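Local coordinates for PAN2-PAN3 deadenylation complex catalytic subunit pan2 (Neurospora crassa, PDB 4CZW), which probably shortens the poly(A) tails of mRNA as the catalytic exonuclease subunit of the PAN2-PAN3 complex, here its pseudo-ubiquitin-hydrolase and nuclease domains, at residues A[67-71]-A[82-87]; A[54-58]-A[88-93]; A[73-78]-A[528-534]. All blocks are in the same frame, centred on the assembly; numbering follows the deposited sequence.

In the fold
Contacts 1 and 2 lie in the buried helical part of the ubiquitin-protease-like domain and share helix 81-94, whose first half crosses the end of helix 61-71 and whose second half crosses helix 51-58. Their centres are about 10 Å apart, and they meet where Ala67 CB packs on Phe89 CD2 (3.8 Å). Contact 1 is close and small-residued, pinned by zinc; contact 2 is wider and filled with rings and aliphatic chains. Contact 3 is only partly buried and different in chemistry: lysines of the exonuclease domain donate to backbone carbonyls of the zinc loop 73-78. Contacts 1 and 3 share that zinc ion, while contacts 2 and 3 do not touch.

Contact 1 (A[67-71]-A[82-87]); sequences ALQHA and LCELGY. With ZN (zinc ion), chain B.
This is a buried helix-helix crossing stapled by a zinc ion, inside the ubiquitin-protease-like domain, between the end of helix 61-71 and the start of helix 81-94. Both segments are regular alpha-helix, with Ala71 N hydrogen-bonded to Ala67 O (2.8 Å) and Gly86 N to Leu82 O (3.0 Å). Their axes approach to 7.8 Å at a signed crossing angle of -111°. Small residues make this closeness possible: the CA atoms of Ala67 and Gly86 are 4.7 Å apart, those of Ala71 and Cys83 4.5 Å. An ideal CB on Gly86 would fall 2.6 Å from Ala71 CB, a clash, so the close approach depends on the bare backbone of Gly86. Ala67 CB rests 3.8 Å from Gly86 N and 3.8 Å from Leu82 CD1, and Leu68 CD2 reaches Gly86 O at 3.6 Å. Leu82 (chi1 t, chi2 p) also brings CD2 to 3.5 Å from His70 CG. The t rotamer of His70 and the m rotamer of Cys83 aim their ligand atoms at one point, where zinc binds His70 NE2 at 2.0 Å and Cys83 SG at 2.3 Å. At the C-terminal end of segment 67-71 a water bridges the helices, donating to Ala71 O (2.6 Å) and lying 2.5 Å from Tyr87 OH; the Tyr87 ring itself meets Tyr533 and Trp537 of the exonuclease domain. Cys75 and Cys80, from the connection between the helices, complete a zinc site of three cysteines and one histidine that ties the two helices and their loop together in the pseudo-UCH domain.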
loop_
_atom_site.group_PDB
_atom_site.type_symbol
_atom_site.label_atom_id
_atom_site.label_comp_id
_atom_site.label_asym_id
_atom_site.label_seq_id
_atom_site.Cartn_x
_atom_site.Cartn_y
_atom_site.Cartn_z
ATOM N N ALA A 67 5.122 -5.026 6.693
ATOM C CA ALA A 67 4.956 -3.582 6.571
ATOM C C ALA A 67 4.289 -2.983 7.806
ATOM O O ALA A 67 4.676 -1.911 8.272
ATOM C CB ALA A 67 4.151 -3.250 5.323
ATOM N N LEU A 68 3.285 -3.681 8.330
ATOM C CA LEU A 68 2.537 -3.196 9.484
ATOM C C LEU A 68 3.381 -3.196 10.755
ATOM O O LEU A 68 3.265 -2.292 11.582
ATOM C CB LEU A 68 1.275 -4.035 9.691
ATOM C CG LEU A 68 0.173 -3.848 8.647
ATOM C CD1 LEU A 68 -0.972 -4.816 8.894
ATOM C CD2 LEU A 68 -0.328 -2.412 8.653
ATOM N N GLN A 69 4.227 -4.211 10.908
ATOM C CA GLN A 69 5.098 -4.302 12.075
ATOM C C GLN A 69 6.122 -3.171 12.083
ATOM O O GLN A 69 6.597 -2.765 13.141
ATOM C CB GLN A 69 5.813 -5.655 12.120
ATOM C CG GLN A 69 4.892 -6.862 12.251
ATOM C CD GLN A 69 4.190 -6.934 13.591
ATOM O OE1 GLN A 69 4.611 -6.308 14.563
ATOM N NE2 GLN A 69 3.109 -7.704 13.651
ATOM N N HIS A 70 6.456 -2.666 10.899
ATOM C CA HIS A 70 7.395 -1.555 10.786
ATOM C C HIS A 70 6.700 -0.205 10.918
ATOM O O HIS A 70 7.183 0.685 11.616
ATOM C CB HIS A 70 8.145 -1.610 9.456
ATOM C CG HIS A 70 8.953 -0.382 9.175
ATOM N ND1 HIS A 70 10.139 -0.108 9.822
ATOM C CD2 HIS A 70 8.737 0.656 8.333
ATOM C CE1 HIS A 70 10.623 1.040 9.384
ATOM N NE2 HIS A 70 9.790 1.525 8.480
ATOM N N ALA A 71 5.567 -0.057 10.236
ATOM C CA ALA A 71 4.818 1.195 10.248
ATOM C C ALA A 71 4.337 1.552 11.651
ATOM O O ALA A 71 4.147 2.726 11.972
ATOM C CB ALA A 71 3.639 1.111 9.292
ATOM N N LEU A 82 8.313 1.604 3.075
ATOM C CA LEU A 82 7.773 0.515 3.881
ATOM C C LEU A 82 6.670 1.021 4.805
ATOM O O LEU A 82 5.660 0.347 5.008
ATOM C CB LEU A 82 8.876 -0.164 4.692
ATOM C CG LEU A 82 8.441 -1.417 5.454
ATOM C CD1 LEU A 82 7.752 -2.395 4.518
ATOM C CD2 LEU A 82 9.630 -2.073 6.131
ATOM N N CYS A 83 6.869 2.211 5.364
ATOM C CA CYS A 83 5.838 2.857 6.169
ATOM C C CYS A 83 4.616 3.160 5.315
ATOM O O CYS A 83 3.482 2.895 5.716
ATOM C CB CYS A 83 6.368 4.143 6.806
ATOM S SG CYS A 83 7.221 3.909 8.378
ATOM N N GLU A 84 4.861 3.716 4.133
ATOM C CA GLU A 84 3.796 4.024 3.190
ATOM C C GLU A 84 3.074 2.752 2.757
ATOM O O GLU A 84 1.866 2.767 2.522
ATOM C CB GLU A 84 4.355 4.761 1.972
ATOM C CG GLU A 84 5.071 6.062 2.307
ATOM C CD GLU A 84 4.131 7.131 2.833
ATOM O OE1 GLU A 84 2.926 7.080 2.508
ATOM O OE2 GLU A 84 4.598 8.023 3.573
ATOM N N LEU A 85 3.817 1.654 2.657
ATOM C CA LEU A 85 3.231 0.359 2.331
ATOM C C LEU A 85 2.274 -0.091 3.426
ATOM O O LEU A 85 1.213 -0.648 3.145
ATOM C CB LEU A 85 4.319 -0.696 2.118
ATOM C CG LEU A 85 4.753 -0.962 0.675
ATOM C CD1 LEU A 85 5.876 -1.982 0.635
ATOM C CD2 LEU A 85 3.574 -1.441 -0.154
ATOM N N GLY A 86 2.656 0.155 4.674
ATOM C CA GLY A 86 1.816 -0.183 5.808
ATOM C C GLY A 86 0.531 0.620 5.805
ATOM O O GLY A 86 -0.534 0.101 6.141
ATOM N N TYR A 87 0.632 1.888 5.418
ATOM C CA TYR A 87 -0.527 2.772 5.355
ATOM C C TYR A 87 -1.523 2.291 4.306
ATOM O O TYR A 87 -2.726 2.232 4.560
ATOM C CB TYR A 87 -0.097 4.208 5.045
ATOM C CG TYR A 87 0.886 4.796 6.035
ATOM C CD1 TYR A 87 0.928 4.354 7.352
ATOM C CD2 TYR A 87 1.772 5.794 5.651
ATOM C CE1 TYR A 87 1.826 4.890 8.257
ATOM C CE2 TYR A 87 2.672 6.335 6.549
ATOM C CZ TYR A 87 2.696 5.879 7.849
ATOM O OH TYR A 87 3.593 6.417 8.744
HETATM ZN ZN ZN B . 9.492 3.512 8.157
HETATM O O HOH W 1 4.542 4.838 10.446
#

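Contact 2 (A[54-58]-A[88-93])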
loop_
_atom_site.group_PDB
_atom_site.type_symbol
_atom_site.label_atom_id
_atom_site.label_comp_id
_atom_site.label_asym_id
_atom_site.label_seq_id
_atom_site.Cartn_x
_atom_site.Cartn_y
_atom_site.Cartn_z
ATOM N N LEU A 54 0.573 -3.415 -5.709
ATOM C CA LEU A 54 0.189 -3.136 -4.330
ATOM C C LEU A 54 -0.876 -4.113 -3.842
ATOM O O LEU A 54 -0.856 -4.540 -2.688
ATOM C CB LEU A 54 -0.314 -1.696 -4.196
ATOM C CG LEU A 54 0.718 -0.588 -4.421
ATOM C CD1 LEU A 54 0.061 0.781 -4.360
ATOM C CD2 LEU A 54 1.846 -0.689 -3.405
ATOM N N GLN A 55 -1.804 -4.463 -4.729
ATOM C CA GLN A 55 -2.861 -5.413 -4.400
ATOM C C GLN A 55 -2.286 -6.796 -4.126
ATOM O O GLN A 55 -2.599 -7.421 -3.114
ATOM C CB GLN A 55 -3.889 -5.494 -5.532
ATOM C CG GLN A 55 -4.698 -4.224 -5.752
ATOM C CD GLN A 55 -5.805 -4.040 -4.730
ATOM O OE1 GLN A 55 -5.905 -4.792 -3.760
ATOM N NE2 GLN A 55 -6.647 -3.036 -4.947
ATOM N N VAL A 56 -1.442 -7.265 -5.041
ATOM C CA VAL A 56 -0.830 -8.584 -4.932
ATOM C C VAL A 56 0.006 -8.707 -3.658
ATOM O O VAL A 56 -0.043 -9.726 -2.969
ATOM C CB VAL A 56 0.053 -8.890 -6.160
ATOM C CG1 VAL A 56 0.797 -10.193 -5.971
ATOM C CG2 VAL A 56 -0.796 -8.947 -7.420
HETATM N N MSE A 57 0.758 -7.658 -3.344
HETATM C CA MSE A 57 1.578 -7.639 -2.137
HETATM C C MSE A 57 0.724 -7.609 -0.872
HETATM O O MSE A 57 1.081 -8.212 0.140
HETATM C CB MSE A 57 2.524 -6.437 -2.148
HETATM C CG MSE A 57 3.602 -6.494 -3.216
HETATM SE SE MSE A 57 4.786 -4.947 -3.143
HETATM C CE MSE A 57 5.506 -5.209 -1.352
ATOM N N HIS A 58 -0.403 -6.904 -0.936
ATOM C CA HIS A 58 -1.279 -6.741 0.222
ATOM C C HIS A 58 -1.887 -8.063 0.678
ATOM O O HIS A 58 -2.039 -8.304 1.876
ATOM C CB HIS A 58 -2.397 -5.745 -0.087
ATOM C CG HIS A 58 -3.445 -5.668 0.980
ATOM N ND1 HIS A 58 -4.702 -6.210 0.828
ATOM C CD2 HIS A 58 -3.417 -5.124 2.220
ATOM C CE1 HIS A 58 -5.407 -5.997 1.926
ATOM N NE2 HIS A 58 -4.649 -5.340 2.786
ATOM N N VAL A 88 -1.012 1.947 3.127
ATOM C CA VAL A 88 -1.848 1.468 2.034
ATOM C C VAL A 88 -2.495 0.131 2.382
ATOM O O VAL A 88 -3.684 -0.074 2.138
ATOM C CB VAL A 88 -1.040 1.322 0.728
ATOM C CG1 VAL A 88 -1.907 0.739 -0.376
ATOM C CG2 VAL A 88 -0.473 2.668 0.306
ATOM N N PHE A 89 -1.707 -0.770 2.961
ATOM C CA PHE A 89 -2.213 -2.074 3.378
ATOM C C PHE A 89 -3.288 -1.922 4.445
ATOM O O PHE A 89 -4.269 -2.666 4.465
ATOM C CB PHE A 89 -1.077 -2.954 3.906
ATOM C CG PHE A 89 -0.106 -3.397 2.847
ATOM C CD1 PHE A 89 -0.404 -3.246 1.503
ATOM C CD2 PHE A 89 1.102 -3.973 3.200
ATOM C CE1 PHE A 89 0.488 -3.655 0.531
ATOM C CE2 PHE A 89 1.998 -4.386 2.234
ATOM C CZ PHE A 89 1.690 -4.228 0.897
ATOM N N ASP A 90 -3.093 -0.949 5.329
ATOM C CA ASP A 90 -4.042 -0.679 6.399
ATOM C C ASP A 90 -5.361 -0.168 5.830
ATOM O O ASP A 90 -6.433 -0.518 6.316
ATOM C CB ASP A 90 -3.460 0.335 7.386
ATOM C CG ASP A 90 -4.201 0.355 8.705
ATOM O OD1 ASP A 90 -4.801 -0.680 9.065
ATOM O OD2 ASP A 90 -4.175 1.402 9.385
HETATM N N MSE A 91 -5.273 0.657 4.791
HETATM C CA MSE A 91 -6.465 1.196 4.147
HETATM C C MSE A 91 -7.250 0.105 3.428
HETATM O O MSE A 91 -8.479 0.128 3.406
HETATM C CB MSE A 91 -6.091 2.305 3.162
HETATM C CG MSE A 91 -5.568 3.569 3.820
HETATM SE SE MSE A 91 -5.362 5.044 2.562
HETATM C CE MSE A 91 -4.046 4.260 1.358
ATOM N N LEU A 92 -6.533 -0.850 2.845
ATOM C CA LEU A 92 -7.166 -1.929 2.095
ATOM C C LEU A 92 -7.852 -2.939 3.010
ATOM O O LEU A 92 -8.731 -3.682 2.575
ATOM C CB LEU A 92 -6.137 -2.638 1.213
ATOM C CG LEU A 92 -5.544 -1.801 0.078
ATOM C CD1 LEU A 92 -4.526 -2.607 -0.716
ATOM C CD2 LEU A 92 -6.644 -1.279 -0.831
ATOM N N GLN A 93 -7.451 -2.965 4.278
ATOM C CA GLN A 93 -8.048 -3.891 5.237
ATOM C C GLN A 93 -9.066 -3.186 6.132
ATOM O O GLN A 93 -9.935 -3.829 6.718
ATOM C CB GLN A 93 -6.964 -4.560 6.088
ATOM C CG GLN A 93 -6.214 -3.621 7.016
ATOM C CD GLN A 93 -5.134 -4.328 7.810
ATOM O OE1 GLN A 93 -4.852 -5.505 7.587
ATOM N NE2 GLN A 93 -4.523 -3.611 8.747
#
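Two helices of the helical part of the ubiquitin-protease-like (pseudo-UCH) fold cross here, 51-58 over 81-94, with segment axes 10.4 Å apart and a signed crossing angle of -77°. That spacing is filled by side chains, above all His58, Phe89 and Leu92. His58 is at the centre and has the most surface covered. Its t rotamer carries the imidazole across to the second helix, where Leu92 CB sits over one ring face, 3.6 Å from the ring centroid, in a CH-pi contact. Phe89, in the m rotamer, reaches back to helix 51-58 and lays its ring against that helix's last turn. His58 CA lies over the Phe89 ring face, 4.0 Å from its centroid, in a second CH-pi contact. The two rings meet obliquely, planes at 50°. Around the Phe89 ring stand Met57, a selenomethionine here, whose CB is 3.9 Å from Phe89 CZ, and Leu54, whose O is 3.6 Å from Phe89 CE1. Ala67 of helix 61-71 touches the same ring, so Phe89 joins three consecutive helices. Leu92 points toward helix 51-58 and also touches Leu41 of strand 40-41, while Leu92 CD1 comes to 4.0 Å from Gln55 OE1. Gln93, partly exposed, turns back on its own helix, with Gln93 NE2 donating to Asp90 OD1 at 3.0 Å.

Contact 3 (A[73-78]-A[528-534]). With ZN (zinc ion), chain B.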
loop_
_atom_site.group_PDB
_atom_site.type_symbol
_atom_site.label_atom_id
_atom_site.label_comp_id
_atom_site.label_asym_id
_atom_site.label_seq_id
_atom_site.Cartn_x
_atom_site.Cartn_y
_atom_site.Cartn_z
ATOM N N THR A 73 5.976 1.275 14.314
ATOM C CA THR A 73 7.094 1.708 15.148
ATOM C C THR A 73 7.175 3.229 15.200
ATOM O O THR A 73 6.290 3.925 14.703
ATOM C CB THR A 73 8.439 1.149 14.641
ATOM O OG1 THR A 73 8.777 1.762 13.391
ATOM C CG2 THR A 73 8.360 -0.360 14.465
ATOM N N ALA A 74 8.245 3.738 15.799
ATOM C CA ALA A 74 8.430 5.176 15.948
ATOM C C ALA A 74 9.172 5.774 14.758
ATOM O O ALA A 74 9.666 6.899 14.833
ATOM C CB ALA A 74 9.175 5.482 17.238
ATOM N N CYS A 75 9.242 5.015 13.667
ATOM C CA CYS A 75 9.957 5.431 12.464
ATOM C C CYS A 75 9.482 6.786 11.950
ATOM O O CYS A 75 8.314 6.954 11.602
ATOM C CB CYS A 75 9.804 4.374 11.365
ATOM S SG CYS A 75 10.568 4.808 9.781
ATOM N N LEU A 76 10.397 7.750 11.916
ATOM C CA LEU A 76 10.087 9.089 11.429
ATOM C C LEU A 76 10.791 9.368 10.107
ATOM O O LEU A 76 10.947 10.522 9.707
ATOM C CB LEU A 76 10.477 10.144 12.465
ATOM C CG LEU A 76 9.667 10.161 13.762
ATOM C CD1 LEU A 76 10.175 11.248 14.696
ATOM C CD2 LEU A 76 8.189 10.354 13.464
ATOM N N ALA A 77 11.218 8.304 9.436
ATOM C CA ALA A 77 11.872 8.435 8.141
ATOM C C ALA A 77 10.875 8.889 7.083
ATOM O O ALA A 77 9.762 8.371 7.002
ATOM C CB ALA A 77 12.520 7.122 7.736
ATOM N N ASP A 78 11.280 9.863 6.277
ATOM C CA ASP A 78 10.430 10.390 5.218
ATOM C C ASP A 78 11.297 10.953 4.096
ATOM O O ASP A 78 12.034 11.916 4.308
ATOM C CB ASP A 78 9.487 11.464 5.767
ATOM C CG ASP A 78 8.461 11.919 4.748
ATOM O OD1 ASP A 78 8.086 11.111 3.873
ATOM O OD2 ASP A 78 8.019 13.085 4.827
ATOM N N SER A 528 7.206 17.355 8.157
ATOM C CA SER A 528 7.130 16.585 6.922
ATOM C C SER A 528 5.753 15.932 6.802
ATOM O O SER A 528 5.102 15.678 7.815
ATOM C CB SER A 528 8.237 15.527 6.881
ATOM O OG SER A 528 7.994 14.495 7.821
ATOM N N PRO A 529 5.301 15.673 5.562
ATOM C CA PRO A 529 3.984 15.074 5.307
ATOM C C PRO A 529 3.736 13.777 6.076
ATOM O O PRO A 529 2.663 13.600 6.653
ATOM C CB PRO A 529 4.015 14.804 3.800
ATOM C CG PRO A 529 4.929 15.843 3.262
ATOM C CD PRO A 529 5.991 16.030 4.308
ATOM N N LYS A 530 4.722 12.886 6.082
ATOM C CA LYS A 530 4.578 11.590 6.734
ATOM C C LYS A 530 4.570 11.725 8.253
ATOM O O LYS A 530 3.958 10.918 8.953
ATOM C CB LYS A 530 5.698 10.647 6.285
ATOM C CG LYS A 530 5.605 9.233 6.833
ATOM C CD LYS A 530 6.684 8.976 7.870
ATOM C CE LYS A 530 6.720 7.515 8.280
ATOM N NZ LYS A 530 7.863 7.220 9.187
ATOM N N THR A 531 5.245 12.753 8.760
ATOM C CA THR A 531 5.293 13.001 10.197
ATOM C C THR A 531 3.907 13.340 10.736
ATOM O O THR A 531 3.481 12.806 11.761
ATOM C CB THR A 531 6.265 14.146 10.542
ATOM O OG1 THR A 531 7.578 13.818 10.071
ATOM C CG2 THR A 531 6.314 14.370 12.046
ATOM N N ALA A 532 3.207 14.225 10.037
ATOM C CA ALA A 532 1.861 14.618 10.435
ATOM C C ALA A 532 0.871 13.482 10.208
ATOM O O ALA A 532 -0.037 13.270 11.011
ATOM C CB ALA A 532 1.427 15.858 9.678
ATOM N N TYR A 533 1.055 12.757 9.109
ATOM C CA TYR A 533 0.195 11.624 8.785
ATOM C C TYR A 533 0.320 10.533 9.840
ATOM O O TYR A 533 -0.662 9.876 10.187
ATOM C CB TYR A 533 0.542 11.062 7.402
ATOM C CG TYR A 533 -0.380 9.956 6.936
ATOM C CD1 TYR A 533 -0.146 8.631 7.290
ATOM C CD2 TYR A 533 -1.480 10.234 6.136
ATOM C CE1 TYR A 533 -0.987 7.619 6.866
ATOM C CE2 TYR A 533 -2.325 9.228 5.707
ATOM C CZ TYR A 533 -2.073 7.924 6.074
ATOM O OH TYR A 533 -2.913 6.919 5.649
ATOM N N LYS A 534 1.538 10.345 10.340
ATOM C CA LYS A 534 1.822 9.313 11.330
ATOM C C LYS A 534 0.981 9.509 12.585
ATOM O O LYS A 534 0.494 8.544 13.172
ATOM C CB LYS A 534 3.309 9.311 11.685
ATOM C CG LYS A 534 3.749 8.140 12.547
ATOM C CD LYS A 534 5.229 8.233 12.878
ATOM C CE LYS A 534 5.694 7.047 13.706
ATOM N NZ LYS A 534 5.600 5.768 12.949
HETATM ZN ZN ZN B . 9.492 3.512 8.157
#
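Ser528 caps helix 529-541: at its N-cap position, Ser528 OG accepts a weak bond from Thr531 N (3.4 Å) and a very short one from Thr531 OG1 (2.4 Å). Asp78 comes in beside this turn, its OD2 3.2 Å from Ser528 CB and 3.6 Å from Pro529 CD. Lys530 then extends past Asp78, whose CG is 3.4 Å from Lys530 CB, and threads NZ into the loop, giving hydrogen bonds to Cys75 O (2.5 Å, very short) and Ala77 O (3.1 Å). The loop belongs to the zinc site of the pseudo-UCH domain, three cysteines and a histidine, where Cys75 SG binds the metal at 2.3 Å; the helix belongs to the exonuclease domain, so the contact joins the two domains. One turn on, Thr73, whose OG1 is hydrogen-bonded to His70 O and accepts from Cys75 N (3.3 Å) in an ST turn, presents Thr73 O to Lys534 NZ at 2.6 Å. Lys534 NZ also donates weakly to Cys75 O (3.3 Å), while Lys534 CD packs 3.7 Å from Leu76 CD2.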